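Local coordinates for protein SaTIE-TED (Staphylococcus aureus, PDB 6FX6) that is a surface-protein thioester domain that probably helps the bacterium attach covalently to host molecules through a reactive internal thioester, at residues 13-18 with 92-97; 101-106 with 119-124; 17-22 with 33-38. All blocks are in the same frame, centred on the assembly; numbering follows the deposited sequence.

Contact 1: residues 13-18 with 92-97. With ZN (zinc ion), chain B.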
loop_
_atom_site.group_PDB
_atom_site.type_symbol
_atom_site.label_atom_id
_atom_site.label_comp_id
_atom_site.label_asym_id
_atom_site.label_seq_id
_atom_site.Cartn_x
_atom_site.Cartn_y
_atom_site.Cartn_z
ATOM N N ILE A 13 1.500 -13.728 -18.221
ATOM C CA ILE A 13 1.818 -14.878 -17.396
ATOM C C ILE A 13 0.996 -16.031 -17.963
ATOM O O ILE A 13 -0.225 -16.060 -17.822
ATOM C CB ILE A 13 1.447 -14.610 -15.923
ATOM C CG1 ILE A 13 2.250 -13.411 -15.386
ATOM C CG2 ILE A 13 1.678 -15.857 -15.068
ATOM C CD1 ILE A 13 1.677 -12.783 -14.134
ATOM N N ASP A 14 1.665 -16.963 -18.630
ATOM C CA ASP A 14 1.003 -18.088 -19.278
ATOM C C ASP A 14 1.838 -19.341 -19.045
ATOM O O ASP A 14 2.969 -19.439 -19.526
ATOM C CB ASP A 14 0.833 -17.811 -20.782
ATOM C CG ASP A 14 0.016 -18.883 -21.502
ATOM O OD1 ASP A 14 -0.663 -19.690 -20.836
ATOM O OD2 ASP A 14 0.048 -18.917 -22.752
ATOM N N LYS A 15 1.275 -20.288 -18.296
ATOM C CA LYS A 15 1.933 -21.561 -18.029
ATOM C C LYS A 15 1.070 -22.747 -18.470
ATOM O O LYS A 15 1.265 -23.866 -18.000
ATOM C CB LYS A 15 2.312 -21.635 -16.543
ATOM C CG LYS A 15 3.349 -20.590 -16.154
ATOM C CD LYS A 15 3.673 -20.592 -14.668
ATOM C CE LYS A 15 4.525 -19.383 -14.298
ATOM N NZ LYS A 15 4.728 -19.252 -12.831
ATOM N N GLY A 16 0.146 -22.506 -19.404
ATOM C CA GLY A 16 -0.796 -23.529 -19.865
ATOM C C GLY A 16 -1.728 -24.047 -18.783
ATOM O O GLY A 16 -2.240 -25.157 -18.889
ATOM N N ILE A 17 -1.950 -23.226 -17.756
ATOM C CA ILE A 17 -2.703 -23.592 -16.558
ATOM C C ILE A 17 -3.960 -22.736 -16.529
ATOM O O ILE A 17 -3.884 -21.530 -16.771
ATOM C CB ILE A 17 -1.889 -23.263 -15.279
ATOM C CG1 ILE A 17 -0.640 -24.141 -15.182
ATOM C CG2 ILE A 17 -2.728 -23.431 -14.013
ATOM C CD1 ILE A 17 0.458 -23.558 -14.308
ATOM N N ASN A 18 -5.100 -23.352 -16.225
ATOM C CA ASN A 18 -6.291 -22.608 -15.826
ATOM C C ASN A 18 -6.028 -22.071 -14.426
ATOM O O ASN A 18 -5.965 -22.840 -13.475
ATOM C CB ASN A 18 -7.538 -23.500 -15.819
ATOM C CG ASN A 18 -7.961 -23.938 -17.210
ATOM O OD1 ASN A 18 -7.591 -23.327 -18.213
ATOM N ND2 ASN A 18 -8.752 -25.004 -17.276
ATOM N N GLN A 92 8.276 -11.117 -5.473
ATOM C CA GLN A 92 7.817 -10.494 -6.721
ATOM C C GLN A 92 7.333 -11.520 -7.762
ATOM O O GLN A 92 7.205 -11.189 -8.947
ATOM C CB GLN A 92 8.947 -9.643 -7.320
ATOM C CG GLN A 92 9.347 -8.446 -6.469
ATOM C CD GLN A 92 8.236 -7.419 -6.379
ATOM O OE1 GLN A 92 7.804 -6.871 -7.389
ATOM N NE2 GLN A 92 7.757 -7.169 -5.173
ATOM N N SER A 93 7.038 -12.749 -7.326
ATOM C CA SER A 93 6.659 -13.814 -8.249
ATOM C C SER A 93 5.336 -13.516 -8.936
ATOM O O SER A 93 4.501 -12.776 -8.416
ATOM C CB SER A 93 6.561 -15.174 -7.540
ATOM O OG SER A 93 5.497 -15.216 -6.598
ATOM N N ASP A 94 5.172 -14.107 -10.114
ATOM C CA ASP A 94 3.902 -14.106 -10.839
ATOM C C ASP A 94 2.746 -14.551 -9.942
ATOM O O ASP A 94 1.660 -13.996 -10.011
ATOM C CB ASP A 94 3.987 -15.037 -12.058
ATOM C CG ASP A 94 4.943 -14.527 -13.141
ATOM O OD1 ASP A 94 5.317 -13.327 -13.135
ATOM O OD2 ASP A 94 5.316 -15.341 -14.013
ATOM N N GLU A 95 3.000 -15.535 -9.089
ATOM C CA GLU A 95 2.000 -16.027 -8.149
ATOM C C GLU A 95 1.571 -14.948 -7.138
ATOM O O GLU A 95 0.382 -14.815 -6.864
ATOM C CB GLU A 95 2.500 -17.292 -7.426
ATOM C CG GLU A 95 2.572 -18.547 -8.301
ATOM C CD GLU A 95 3.800 -18.626 -9.211
ATOM O OE1 GLU A 95 4.676 -17.730 -9.153
ATOM O OE2 GLU A 95 3.890 -19.593 -10.000
ATOM N N GLN A 96 2.521 -14.176 -6.601
ATOM C CA GLN A 96 2.184 -13.059 -5.692
ATOM C C GLN A 96 1.371 -11.977 -6.380
ATOM O O GLN A 96 0.399 -11.485 -5.807
ATOM C CB GLN A 96 3.421 -12.386 -5.065
ATOM C CG GLN A 96 3.764 -12.798 -3.645
ATOM C CD GLN A 96 2.623 -12.693 -2.650
ATOM O OE1 GLN A 96 2.175 -13.699 -2.113
ATOM N NE2 GLN A 96 2.172 -11.482 -2.380
ATOM N N TYR A 97 1.796 -11.578 -7.578
ATOM C CA TYR A 97 1.036 -10.606 -8.368
ATOM C C TYR A 97 -0.402 -11.069 -8.577
ATOM O O TYR A 97 -1.336 -10.293 -8.395
ATOM C CB TYR A 97 1.675 -10.329 -9.734
ATOM C CG TYR A 97 0.863 -9.337 -10.524
ATOM C CD1 TYR A 97 1.070 -7.966 -10.392
ATOM C CD2 TYR A 97 -0.159 -9.768 -11.363
ATOM C CE1 TYR A 97 0.297 -7.055 -11.100
ATOM C CE2 TYR A 97 -0.938 -8.870 -12.067
ATOM C CZ TYR A 97 -0.713 -7.518 -11.938
ATOM O OH TYR A 97 -1.495 -6.645 -12.657
HETATM ZN ZN ZN B . 1.123 -17.586 -23.779
HETATM O O HOH W 1 0.293 -15.629 -23.522
#
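The N-terminal turn of helix 94-107 is met here by the loop that leaves strand 5-13. Ser93 occupies the N-cap: its OG accepts from Gln96 N at 3.2 Å, which suits a small hydroxyl residue at a place where the first backbone N-H groups lack helical acceptors. Asp94 follows, and an acidic residue in a first turn probably gains from the positive end of the helix dipole. Its carboxylate also provides a surface for Ile13. The two side chains run antiparallel alongside one another, with Ile13 CG1 3.7 Å from Asp94 CG, while the CG2 and CD1 branches lie alongside the same group. With chi1 at -61°, CG1 stands beside the backbone N, and the extended chi2 sends CD1 on to Tyr97, reaching CD2 at 4.5 Å, a loose apolar contact at an oblique angle to the ring. Lys15 carries the charged, solvent-facing part of the contact. Its chain is extended beyond CG and brings NZ to 3.0 Å from Glu95 OE2, a salt bridge; Glu95, bent at chi2 (79°), comes to meet it at about a right angle. Asp94 OD2, 4.1 Å from Lys15 NZ, is too distant to pair with it directly but probably adds to the favourable field. Asp14 turns away from the helix. Its OD1 accepts from Gly16 N to form an Asx turn, and OD2 binds a zinc ion at 2.0 Å, and a water is a second ligand of the metal. Ile13 pairs through its backbone with Trp35 of strand 30-40, the Tyr97 hydroxyl bonds to Ala45 O and Phe38 N, and Arg124 of helix 121-134 packs against Glu95.

Contact 2: residues 101-106 with 119-124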
loop_
_atom_site.group_PDB
_atom_site.type_symbol
_atom_site.label_atom_id
_atom_site.label_comp_id
_atom_site.label_asym_id
_atom_site.label_seq_id
_atom_site.Cartn_x
_atom_site.Cartn_y
_atom_site.Cartn_z
ATOM N N GLN A 101 -3.806 -9.376 -7.172
ATOM C CA GLN A 101 -4.910 -9.043 -8.087
ATOM C C GLN A 101 -6.199 -9.735 -7.661
ATOM O O GLN A 101 -7.262 -9.129 -7.685
ATOM C CB GLN A 101 -4.574 -9.445 -9.528
ATOM C CG GLN A 101 -5.672 -9.179 -10.559
ATOM C CD GLN A 101 -5.951 -7.709 -10.763
ATOM O OE1 GLN A 101 -5.366 -7.079 -11.649
ATOM N NE2 GLN A 101 -6.840 -7.149 -9.945
HETATM N N MSE A 102 -6.091 -11.009 -7.292
HETATM C CA MSE A 102 -7.256 -11.790 -6.867
HETATM C C MSE A 102 -7.876 -11.282 -5.586
HETATM O O MSE A 102 -9.101 -11.325 -5.434
HETATM C CB MSE A 102 -6.913 -13.274 -6.711
HETATM C CG MSE A 102 -7.038 -14.002 -8.046
HETATM SE SE MSE A 102 -6.186 -15.767 -7.883
HETATM C CE MSE A 102 -7.516 -16.627 -6.708
ATOM N N LEU A 103 -7.045 -10.806 -4.656
ATOM C CA LEU A 103 -7.534 -10.231 -3.398
ATOM C C LEU A 103 -8.209 -8.873 -3.609
ATOM O O LEU A 103 -9.241 -8.594 -2.996
ATOM C CB LEU A 103 -6.395 -10.100 -2.376
ATOM C CG LEU A 103 -6.784 -9.623 -0.964
ATOM C CD1 LEU A 103 -7.954 -10.414 -0.399
ATOM C CD2 LEU A 103 -5.581 -9.711 -0.036
ATOM N N ILE A 104 -7.610 -8.040 -4.463
ATOM C CA ILE A 104 -8.228 -6.790 -4.918
ATOM C C ILE A 104 -9.600 -7.081 -5.513
ATOM O O ILE A 104 -10.576 -6.409 -5.182
ATOM C CB ILE A 104 -7.326 -6.045 -5.942
ATOM C CG1 ILE A 104 -6.155 -5.381 -5.210
ATOM C CG2 ILE A 104 -8.106 -4.995 -6.736
ATOM C CD1 ILE A 104 -4.999 -4.988 -6.109
ATOM N N TRP A 105 -9.670 -8.089 -6.377
ATOM C CA TRP A 105 -10.932 -8.473 -7.007
ATOM C C TRP A 105 -11.980 -9.030 -6.042
ATOM O O TRP A 105 -13.168 -8.877 -6.306
ATOM C CB TRP A 105 -10.706 -9.479 -8.141
ATOM C CG TRP A 105 -10.226 -8.904 -9.436
ATOM C CD1 TRP A 105 -10.097 -7.584 -9.775
ATOM C CD2 TRP A 105 -9.862 -9.649 -10.594
ATOM N NE1 TRP A 105 -9.646 -7.469 -11.065
ATOM C CE2 TRP A 105 -9.498 -8.721 -11.594
ATOM C CE3 TRP A 105 -9.805 -11.017 -10.886
ATOM C CZ2 TRP A 105 -9.071 -9.116 -12.864
ATOM C CZ3 TRP A 105 -9.377 -11.411 -12.146
ATOM C CH2 TRP A 105 -9.013 -10.462 -13.121
ATOM N N GLU A 106 -11.564 -9.671 -4.948
ATOM C CA GLU A 106 -12.514 -10.097 -3.903
ATOM C C GLU A 106 -13.286 -8.924 -3.308
ATOM O O GLU A 106 -14.469 -9.058 -3.012
ATOM C CB GLU A 106 -11.825 -10.869 -2.770
ATOM C CG GLU A 106 -11.408 -12.282 -3.149
ATOM C CD GLU A 106 -11.442 -13.276 -1.995
ATOM O OE1 GLU A 106 -12.423 -13.261 -1.219
ATOM O OE2 GLU A 106 -10.497 -14.093 -1.879
ATOM N N LEU A 119 -1.016 -21.816 -6.885
ATOM C CA LEU A 119 -1.010 -20.438 -6.364
ATOM C C LEU A 119 -0.661 -20.315 -4.890
ATOM O O LEU A 119 -0.116 -19.290 -4.485
ATOM C CB LEU A 119 -2.361 -19.738 -6.560
ATOM C CG LEU A 119 -2.376 -18.702 -7.668
ATOM C CD1 LEU A 119 -2.150 -19.392 -8.983
ATOM C CD2 LEU A 119 -3.698 -17.964 -7.675
ATOM N N ASN A 120 -1.023 -21.325 -4.095
ATOM C CA ASN A 120 -0.910 -21.252 -2.644
ATOM C C ASN A 120 -1.707 -20.027 -2.167
ATOM O O ASN A 120 -1.207 -19.209 -1.391
ATOM C CB ASN A 120 0.577 -21.191 -2.238
ATOM C CG ASN A 120 0.820 -21.591 -0.795
ATOM O OD1 ASN A 120 0.178 -22.500 -0.268
ATOM N ND2 ASN A 120 1.770 -20.923 -0.154
ATOM N N TYR A 121 -2.946 -19.914 -2.653
ATOM C CA TYR A 121 -3.717 -18.667 -2.545
ATOM C C TYR A 121 -4.078 -18.300 -1.118
ATOM O O TYR A 121 -3.902 -17.150 -0.713
ATOM C CB TYR A 121 -5.004 -18.709 -3.383
ATOM C CG TYR A 121 -5.801 -17.408 -3.332
ATOM C CD1 TYR A 121 -5.254 -16.215 -3.811
ATOM C CD2 TYR A 121 -7.092 -17.366 -2.788
ATOM C CE1 TYR A 121 -5.968 -15.019 -3.751
ATOM C CE2 TYR A 121 -7.820 -16.180 -2.734
ATOM C CZ TYR A 121 -7.257 -15.006 -3.212
ATOM O OH TYR A 121 -7.968 -13.819 -3.164
ATOM N N GLU A 122 -4.595 -19.263 -0.367
ATOM C CA GLU A 122 -5.066 -18.986 0.987
ATOM C C GLU A 122 -3.934 -18.504 1.894
ATOM O O GLU A 122 -4.136 -17.578 2.678
ATOM C CB GLU A 122 -5.777 -20.206 1.586
ATOM C CG GLU A 122 -7.083 -20.570 0.883
ATOM C CD GLU A 122 -8.101 -19.433 0.875
ATOM O OE1 GLU A 122 -8.372 -18.861 1.954
ATOM O OE2 GLU A 122 -8.627 -19.108 -0.214
ATOM N N ALA A 123 -2.750 -19.104 1.758
ATOM C CA ALA A 123 -1.564 -18.689 2.520
ATOM C C ALA A 123 -1.025 -17.324 2.070
ATOM O O ALA A 123 -0.599 -16.520 2.903
ATOM C CB ALA A 123 -0.473 -19.744 2.429
ATOM N N ARG A 124 -1.039 -17.068 0.761
ATOM C CA ARG A 124 -0.635 -15.762 0.226
ATOM C C ARG A 124 -1.580 -14.648 0.683
ATOM O O ARG A 124 -1.127 -13.599 1.146
ATOM C CB ARG A 124 -0.537 -15.786 -1.307
ATOM C CG ARG A 124 0.718 -16.476 -1.831
ATOM C CD ARG A 124 0.916 -16.252 -3.327
ATOM N NE ARG A 124 2.337 -16.196 -3.687
ATOM C CZ ARG A 124 3.130 -17.245 -3.912
ATOM N NH1 ARG A 124 2.673 -18.487 -3.835
ATOM N NH2 ARG A 124 4.406 -17.044 -4.225
#
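Tyr121 holds CG anti to its backbone N (chi1 -178°), which points the ring at helix 94-107, and Met102, nearly extended at chi2, bends at chi3 (71°) to fold its terminal methyl over that ring. Met102, modelled as selenomethionine, thus sets CE 3.6 Å from the centroid of the Tyr121 ring and almost on its normal, a CH-pi contact; SE is oblique to the same ring in a Met-aromatic arrangement. A long, flexible and polarisable side chain suits this place because it can curl its methyl over the ring; nearer the backbone, Met102 CB touches Tyr121 CE1 at 3.6 Å. Helix 94-107 packs here against the start of helix 121-134, the two being linked through strand 111-115. Leu119, just ahead of the second helix, meets Met102 tip to tip, CD2 only 3.3 Å from SE, a tight fit. At the far end of the ring the Tyr121 hydroxyl donates to Glu106 OE2 at 2.8 Å, on the anti lone pair and near the ring plane, so the phenol keeps a partner within a buried interface. Lys125 bridges to that same oxygen and probably steadies its charge. Arg124 NH1 donates to Leu119 O at 3.0 Å, reaching it from above the carbonyl plane.

Contact 3: residues 17-22 with 33-38. With ZN (zinc ion), chain C.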
loop_
_atom_site.group_PDB
_atom_site.type_symbol
_atom_site.label_atom_id
_atom_site.label_comp_id
_atom_site.label_asym_id
_atom_site.label_seq_id
_atom_site.Cartn_x
_atom_site.Cartn_y
_atom_site.Cartn_z
ATOM N N ILE A 17 -1.950 -23.226 -17.756
ATOM C CA ILE A 17 -2.703 -23.592 -16.558
ATOM C C ILE A 17 -3.960 -22.736 -16.529
ATOM O O ILE A 17 -3.884 -21.530 -16.771
ATOM C CB ILE A 17 -1.889 -23.263 -15.279
ATOM C CG1 ILE A 17 -0.640 -24.141 -15.182
ATOM C CG2 ILE A 17 -2.728 -23.431 -14.013
ATOM C CD1 ILE A 17 0.458 -23.558 -14.308
ATOM N N ASN A 18 -5.100 -23.352 -16.225
ATOM C CA ASN A 18 -6.291 -22.608 -15.826
ATOM C C ASN A 18 -6.028 -22.071 -14.426
ATOM O O ASN A 18 -5.965 -22.840 -13.475
ATOM C CB ASN A 18 -7.538 -23.500 -15.819
ATOM C CG ASN A 18 -7.961 -23.938 -17.210
ATOM O OD1 ASN A 18 -7.591 -23.327 -18.213
ATOM N ND2 ASN A 18 -8.752 -25.004 -17.276
ATOM N N TRP A 19 -5.841 -20.758 -14.313
ATOM C CA TRP A 19 -5.503 -20.129 -13.038
ATOM C C TRP A 19 -6.696 -20.133 -12.088
ATOM O O TRP A 19 -6.566 -20.534 -10.925
ATOM C CB TRP A 19 -5.006 -18.697 -13.252
ATOM C CG TRP A 19 -3.680 -18.610 -13.940
ATOM C CD1 TRP A 19 -3.436 -18.173 -15.211
ATOM C CD2 TRP A 19 -2.412 -18.967 -13.391
ATOM N NE1 TRP A 19 -2.087 -18.236 -15.484
ATOM C CE2 TRP A 19 -1.436 -18.720 -14.380
ATOM C CE3 TRP A 19 -2.005 -19.477 -12.156
ATOM C CZ2 TRP A 19 -0.069 -18.968 -14.167
ATOM C CZ3 TRP A 19 -0.644 -19.718 -11.937
ATOM C CH2 TRP A 19 0.305 -19.465 -12.942
ATOM N N ILE A 20 -7.843 -19.673 -12.592
ATOM C CA ILE A 20 -9.108 -19.686 -11.852
ATOM C C ILE A 20 -10.307 -19.873 -12.775
ATOM O O ILE A 20 -10.235 -19.599 -13.978
ATOM C CB ILE A 20 -9.343 -18.378 -11.061
ATOM C CG1 ILE A 20 -9.189 -17.146 -11.971
ATOM C CG2 ILE A 20 -8.400 -18.291 -9.871
ATOM C CD1 ILE A 20 -9.525 -15.832 -11.297
ATOM N N VAL A 21 -11.400 -20.355 -12.192
ATOM C CA VAL A 21 -12.721 -20.250 -12.790
ATOM C C VAL A 21 -13.506 -19.348 -11.839
ATOM O O VAL A 21 -13.717 -19.715 -10.677
ATOM C CB VAL A 21 -13.407 -21.621 -12.938
ATOM C CG1 VAL A 21 -14.825 -21.457 -13.486
ATOM C CG2 VAL A 21 -12.576 -22.532 -13.835
ATOM N N TYR A 22 -13.919 -18.175 -12.325
ATOM C CA TYR A 22 -14.558 -17.176 -11.469
ATOM C C TYR A 22 -15.754 -16.495 -12.110
ATOM O O TYR A 22 -15.938 -16.538 -13.326
ATOM C CB TYR A 22 -13.534 -16.125 -11.035
ATOM C CG TYR A 22 -13.263 -15.030 -12.042
ATOM C CD1 TYR A 22 -12.470 -15.266 -13.162
ATOM C CD2 TYR A 22 -13.782 -13.748 -11.862
ATOM C CE1 TYR A 22 -12.210 -14.262 -14.086
ATOM C CE2 TYR A 22 -13.526 -12.732 -12.775
ATOM C CZ TYR A 22 -12.739 -12.991 -13.886
ATOM O OH TYR A 22 -12.483 -11.979 -14.792
ATOM N N ASP A 33 -6.988 -18.732 -18.329
ATOM C CA ASP A 33 -5.830 -19.589 -18.615
ATOM C C ASP A 33 -4.548 -18.797 -18.948
ATOM O O ASP A 33 -3.567 -19.358 -19.429
ATOM C CB ASP A 33 -6.170 -20.621 -19.697
ATOM C CG ASP A 33 -6.488 -20.003 -21.053
ATOM O OD1 ASP A 33 -6.715 -18.784 -21.162
ATOM O OD2 ASP A 33 -6.527 -20.760 -22.032
ATOM N N ARG A 34 -4.577 -17.491 -18.692
ATOM C CA ARG A 34 -3.381 -16.657 -18.669
ATOM C C ARG A 34 -3.688 -15.436 -17.812
ATOM O O ARG A 34 -4.850 -15.203 -17.443
ATOM C CB ARG A 34 -2.966 -16.224 -20.080
ATOM C CG ARG A 34 -4.058 -15.502 -20.844
ATOM C CD ARG A 34 -3.529 -14.645 -21.988
ATOM N NE ARG A 34 -4.559 -13.707 -22.448
ATOM C CZ ARG A 34 -4.528 -13.003 -23.582
ATOM N NH1 ARG A 34 -5.541 -12.179 -23.859
ATOM N NH2 ARG A 34 -3.509 -13.104 -24.439
ATOM N N TRP A 35 -2.660 -14.649 -17.512
ATOM C CA TRP A 35 -2.821 -13.502 -16.632
ATOM C C TRP A 35 -2.027 -12.304 -17.116
ATOM O O TRP A 35 -0.836 -12.415 -17.425
ATOM C CB TRP A 35 -2.423 -13.870 -15.198
ATOM C CG TRP A 35 -3.235 -13.154 -14.198
ATOM C CD1 TRP A 35 -3.136 -11.840 -13.867
ATOM C CD2 TRP A 35 -4.300 -13.692 -13.408
ATOM N NE1 TRP A 35 -4.067 -11.520 -12.918
ATOM C CE2 TRP A 35 -4.798 -12.639 -12.613
ATOM C CE3 TRP A 35 -4.871 -14.962 -13.281
ATOM C CZ2 TRP A 35 -5.846 -12.816 -11.702
ATOM C CZ3 TRP A 35 -5.915 -15.137 -12.382
ATOM C CH2 TRP A 35 -6.391 -14.070 -11.603
ATOM N N ALA A 36 -2.706 -11.161 -17.178
ATOM C CA ALA A 36 -2.088 -9.902 -17.582
ATOM C C ALA A 36 -1.481 -9.248 -16.350
ATOM O O ALA A 36 -2.196 -8.935 -15.395
ATOM C CB ALA A 36 -3.120 -8.980 -18.211
ATOM N N LYS A 37 -0.161 -9.080 -16.360
ATOM C CA LYS A 37 0.516 -8.263 -15.365
ATOM C C LYS A 37 0.658 -6.878 -15.970
ATOM O O LYS A 37 1.497 -6.658 -16.849
ATOM C CB LYS A 37 1.879 -8.851 -15.005
ATOM C CG LYS A 37 2.553 -8.174 -13.825
ATOM C CD LYS A 37 3.964 -8.701 -13.638
ATOM C CE LYS A 37 4.610 -8.124 -12.390
ATOM N NZ LYS A 37 6.034 -8.531 -12.283
ATOM N N PHE A 38 -0.167 -5.949 -15.493
ATOM C CA PHE A 38 -0.259 -4.614 -16.080
ATOM C C PHE A 38 0.844 -3.678 -15.599
ATOM O O PHE A 38 1.196 -3.669 -14.415
ATOM C CB PHE A 38 -1.613 -3.976 -15.754
ATOM C CG PHE A 38 -2.798 -4.742 -16.288
ATOM C CD1 PHE A 38 -3.077 -4.755 -17.652
ATOM C CD2 PHE A 38 -3.652 -5.428 -15.420
ATOM C CE1 PHE A 38 -4.180 -5.448 -18.144
ATOM C CE2 PHE A 38 -4.752 -6.126 -15.907
ATOM C CZ PHE A 38 -5.017 -6.138 -17.270
HETATM ZN ZN ZN C . -6.866 -17.868 -22.894
HETATM O O HOH W 2 -1.689 -20.137 -17.645
HETATM O O HOH W 3 -7.768 -23.358 -21.068
HETATM O O HOH W 4 -6.863 -15.693 -22.563
#
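Two tryptophans fill the tight side of this contact, whereas water and a zinc ion line the other. Trp35 turns the edge of its six-membered ring toward the face of the Trp19 five-membered ring, with planes at 84° and centroids 5.8 Å apart, an offset edge-to-face pair. The same edge packs on the Trp19 stem, where CE3 of Trp35 lies 3.7 Å from CB of Trp19. Ile20 adopts the crowded rotamer (chi1 52°), CG1 between the backbone N and carbonyl carbon, and so sends CD1 to 3.6 Å from Trp35 CH2; a branched aliphatic chain suits packing against a broad indole. Strands 20-24 and 30-40, antiparallel neighbours in the same sheet, draw apart toward this end of their pairing, and the large side chains fill in between them. Helix 94-107 covers Trp35 through Ile98, Gln101 and Met102. Toward solvent the joint is looser and polar. Asp33 CA approaches Ile17 O at 3.3 Å in a CA-H...O contact, and a water accepts from Ile17 N while donating to Asp33 O. Asn18 and Asp33, short side chains suited to such a surface, share a second water between Asn18 OD1 and Asp33 OD2. The other carboxylate oxygen, Asp33 OD1, binds zinc at 2.0 Å, with a water as a further ligand.

How the contacts relate
From the N terminus, strand 5-13 leads into the loop that opens contacts 1 and 3 together, since Ile17 and Asn18 belong to both. Contact 3 closes first, over the short connection between the antiparallel strands 20-24 and 30-40; contact 1 closes much later, at the start of helix 94-107, so contact 3 nests wholly within the span of contact 1. Contact 2 follows in series, closing the small excursion through strand 111-115 that joins helices 94-107 and 121-134. Ile13 O packs against Arg34 CB, bringing contact 1 against contact 3, while Leu119 against Trp19 and Met102 against Trp35 carry the helical pair of contact 2 onto the sheet.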